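Local coordinates for protein monomethylamine methyltransferase MtmB1 (PDB 1NTH) that transfers the methyl group of monomethylamine to the corrinoid cofactor of its partner protein MtmC, a step of methanogenesis from methylamine, at residues A[328-340]-A[361-373]. Numbering follows the deposited sequence. Where two conformers were deposited one is given.
Sequences ILSGNQYYPCAGP and REILSGVASAKGV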
# COMPACT_ATOMS: atom_id res chain seq x y z
N ILE A 328 0.38 27.52 -18.32
CA ILE A 328 1.59 26.76 -18.02
C ILE A 328 2.13 27.12 -16.64
O ILE A 328 2.37 28.29 -16.34
CB ILE A 328 2.70 27.04 -19.07
CG1 ILE A 328 2.24 26.54 -20.44
CG2 ILE A 328 4.00 26.35 -18.66
CD1 ILE A 328 3.21 26.88 -21.58
N LEU A 329 2.33 26.11 -15.80
CA LEU A 329 2.87 26.32 -14.46
C LEU A 329 4.39 26.41 -14.58
O LEU A 329 5.00 25.63 -15.32
CB LEU A 329 2.48 25.17 -13.53
CG LEU A 329 0.96 25.02 -13.32
CD1 LEU A 329 0.67 23.70 -12.61
CD2 LEU A 329 0.44 26.20 -12.51
N SER A 330 5.01 27.35 -13.88
CA SER A 330 6.46 27.51 -13.99
C SER A 330 7.18 27.95 -12.72
O SER A 330 6.56 28.32 -11.72
CB SER A 330 6.78 28.51 -15.09
OG SER A 330 6.47 29.82 -14.67
N GLY A 331 8.50 27.90 -12.78
CA GLY A 331 9.30 28.31 -11.65
C GLY A 331 10.60 28.88 -12.17
O GLY A 331 10.85 28.87 -13.38
N ASN A 332 11.44 29.38 -11.27
CA ASN A 332 12.74 29.92 -11.66
C ASN A 332 13.77 29.43 -10.65
O ASN A 332 13.45 29.23 -9.48
CB ASN A 332 12.70 31.45 -11.70
CG ASN A 332 13.82 32.03 -12.56
OD1 ASN A 332 14.56 31.29 -13.22
ND2 ASN A 332 13.95 33.35 -12.57
N GLN A 333 15.00 29.22 -11.12
CA GLN A 333 16.09 28.72 -10.29
C GLN A 333 17.09 29.83 -9.96
O GLN A 333 17.32 30.74 -10.76
CB GLN A 333 16.80 27.55 -10.99
CG GLN A 333 17.20 27.81 -12.42
CD GLN A 333 17.72 26.56 -13.10
OE1 GLN A 333 18.82 26.10 -12.82
NE2 GLN A 333 16.92 26.00 -14.00
N TYR A 334 17.69 29.73 -8.78
CA TYR A 334 18.60 30.74 -8.24
C TYR A 334 20.10 30.46 -8.21
O TYR A 334 20.55 29.53 -7.54
CB TYR A 334 18.15 31.07 -6.80
CG TYR A 334 16.79 31.71 -6.71
CD1 TYR A 334 15.66 31.10 -7.27
CD2 TYR A 334 16.63 32.96 -6.11
CE1 TYR A 334 14.41 31.72 -7.24
CE2 TYR A 334 15.39 33.59 -6.06
CZ TYR A 334 14.29 32.97 -6.64
OH TYR A 334 13.08 33.63 -6.65
N TYR A 335 20.87 31.29 -8.92
CA TYR A 335 22.33 31.19 -8.98
C TYR A 335 23.00 32.52 -8.66
O TYR A 335 23.36 33.27 -9.57
CB TYR A 335 22.80 30.72 -10.36
CG TYR A 335 22.69 29.24 -10.59
CD1 TYR A 335 21.54 28.68 -11.16
CD2 TYR A 335 23.75 28.39 -10.27
CE1 TYR A 335 21.47 27.31 -11.41
CE2 TYR A 335 23.68 27.03 -10.52
CZ TYR A 335 22.54 26.50 -11.09
OH TYR A 335 22.49 25.15 -11.38
N PRO A 336 23.17 32.84 -7.37
CA PRO A 336 23.82 34.11 -7.01
C PRO A 336 25.33 33.99 -7.22
O PRO A 336 25.88 32.88 -7.23
CB PRO A 336 23.49 34.27 -5.53
CG PRO A 336 22.26 33.41 -5.34
CD PRO A 336 22.56 32.21 -6.19
N CYS A 337 26.01 35.13 -7.38
CA CYS A 337 27.46 35.14 -7.55
C CYS A 337 28.15 34.92 -6.21
O CYS A 337 29.11 34.14 -6.11
CB CYS A 337 27.93 36.48 -8.12
SG CYS A 337 27.48 36.81 -9.83
N ALA A 338 27.67 35.62 -5.19
CA ALA A 338 28.25 35.55 -3.85
C ALA A 338 27.91 34.26 -3.11
O ALA A 338 26.91 33.60 -3.39
CB ALA A 338 27.80 36.75 -3.04
N GLY A 339 28.77 33.91 -2.15
CA GLY A 339 28.57 32.71 -1.36
C GLY A 339 27.78 32.95 -0.09
O GLY A 339 27.46 34.10 0.23
N PRO A 340 27.45 31.89 0.65
CA PRO A 340 26.68 31.99 1.89
C PRO A 340 27.32 32.89 2.95
O PRO A 340 28.54 33.09 2.97
CB PRO A 340 26.59 30.54 2.37
CG PRO A 340 26.66 29.76 1.11
CD PRO A 340 27.75 30.48 0.35
N ARG A 361 5.61 33.63 -11.03
CA ARG A 361 6.14 32.27 -10.92
C ARG A 361 5.38 31.50 -9.84
O ARG A 361 5.04 32.07 -8.80
CB ARG A 361 7.63 32.29 -10.55
CG ARG A 361 8.55 32.88 -11.60
CD ARG A 361 8.71 31.96 -12.81
NE ARG A 361 9.55 32.59 -13.82
CZ ARG A 361 9.82 32.08 -15.02
NH1 ARG A 361 9.31 30.90 -15.38
NH2 ARG A 361 10.57 32.76 -15.87
N GLU A 362 5.13 30.22 -10.09
CA GLU A 362 4.44 29.40 -9.10
C GLU A 362 5.41 28.79 -8.11
O GLU A 362 5.06 28.53 -6.96
CB GLU A 362 3.65 28.28 -9.79
CG GLU A 362 2.35 28.70 -10.45
CD GLU A 362 2.54 29.45 -11.75
OE1 GLU A 362 3.53 29.18 -12.47
OE2 GLU A 362 1.68 30.30 -12.07
N ILE A 363 6.65 28.55 -8.56
CA ILE A 363 7.66 27.94 -7.71
C ILE A 363 9.01 28.66 -7.78
O ILE A 363 9.46 29.05 -8.85
CB ILE A 363 7.89 26.46 -8.12
CG1 ILE A 363 6.58 25.67 -7.97
CG2 ILE A 363 8.99 25.84 -7.27
CD1 ILE A 363 6.65 24.25 -8.52
N LEU A 364 9.64 28.83 -6.62
CA LEU A 364 10.96 29.45 -6.52
C LEU A 364 11.88 28.32 -6.07
O LEU A 364 11.69 27.75 -5.00
CB LEU A 364 10.96 30.57 -5.47
CG LEU A 364 9.85 31.62 -5.57
CD1 LEU A 364 10.10 32.71 -4.53
CD2 LEU A 364 9.82 32.21 -6.97
N SER A 365 12.89 28.00 -6.89
CA SER A 365 13.81 26.91 -6.56
C SER A 365 15.23 27.44 -6.31
O SER A 365 15.95 27.77 -7.26
CB SER A 365 13.81 25.90 -7.72
OG SER A 365 14.34 24.64 -7.33
N GLY A 366 15.61 27.51 -5.04
CA GLY A 366 16.93 28.02 -4.69
C GLY A 366 17.42 27.51 -3.34
O GLY A 366 16.69 26.80 -2.66
N VAL A 367 18.61 27.91 -2.91
CA VAL A 367 19.48 28.84 -3.64
C VAL A 367 20.85 28.22 -3.88
O VAL A 367 21.50 27.77 -2.94
CB VAL A 367 19.65 30.14 -2.83
CG1 VAL A 367 20.63 31.08 -3.53
CG2 VAL A 367 18.30 30.82 -2.63
N ALA A 368 21.30 28.20 -5.14
CA ALA A 368 22.61 27.64 -5.44
C ALA A 368 23.65 28.75 -5.29
O ALA A 368 24.16 29.29 -6.28
CB ALA A 368 22.63 27.09 -6.85
N SER A 369 23.95 29.09 -4.05
CA SER A 369 24.92 30.14 -3.74
C SER A 369 26.29 29.82 -4.31
O SER A 369 26.61 28.67 -4.60
CB SER A 369 25.00 30.32 -2.22
OG SER A 369 23.70 30.55 -1.70
N ALA A 370 27.11 30.86 -4.47
CA ALA A 370 28.45 30.70 -5.03
C ALA A 370 28.36 30.05 -6.41
O ALA A 370 29.22 29.26 -6.79
CB ALA A 370 29.32 29.86 -4.10
N LYS A 371 27.30 30.41 -7.14
CA LYS A 371 27.06 29.89 -8.48
C LYS A 371 26.87 28.38 -8.53
O LYS A 371 26.96 27.77 -9.60
CB LYS A 371 28.19 30.32 -9.43
CG LYS A 371 28.37 31.83 -9.49
CD LYS A 371 29.47 32.24 -10.46
CE LYS A 371 29.74 33.73 -10.36
NZ LYS A 371 30.83 34.16 -11.28
N GLY A 372 26.64 27.78 -7.37
CA GLY A 372 26.42 26.35 -7.28
C GLY A 372 27.56 25.44 -7.68
O GLY A 372 27.33 24.27 -8.00
N VAL A 373 28.79 25.94 -7.66
CA VAL A 373 29.93 25.13 -8.04
C VAL A 373 30.96 24.92 -6.93
O VAL A 373 32.00 24.31 -7.16
CB VAL A 373 30.66 25.75 -9.26
CG1 VAL A 373 29.70 25.85 -10.43
CG2 VAL A 373 31.21 27.12 -8.89
O HOH W 1 3.63 30.42 -14.77
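Glu362 folds back on the backbone of Ser330: with CG beside its own backbone N (chi1 -77°) and a bend at chi2, Glu362 OE1 accepts from Ser330 N at 2.7 Å, nearly straight, on the anti side and somewhat out of the carboxylate plane. Ser330 O replies by accepting from two successive amides, Glu362 N and Ile363 N. A water bonds Glu362 OE1, Ser330 OG and Ile328 O. Arg361 lays one face of its guanidinium over Asn332 CB and gives a weak bond from NH1 to Ser330 OG. Beyond it runs the parallel ladder, where Ser365 N reaches Asn332 O at 2.9 Å and Tyr334 N reaches Ser365 O at 3.0 Å. Strands 330-333 and 363-366, joined through helix 343-359, form a beta-alpha-beta unit of the TIM barrel. On the helix side, Tyr334 OH lies 3.6 Å from Leu364 CD2. Past the strands, Ala368 N bonds to Tyr334 O, and in the conformer described Ala368 CB lies over one face of the Tyr335 ring, offset toward its rim, while the ring edge meets Lys371 O. Val367 CG1 presses tightly on Pro336 CG, at 3.4 Å. Further out, Asp296 forms a salt bridge with Arg361 NH2 and Arg116 N bonds to Glu362 OE2, while Ser365 OG, whose strongest polar partner is Gln127, also hydrogen-bonds O2 of the UAG-encoded pyrrolysine at position 202.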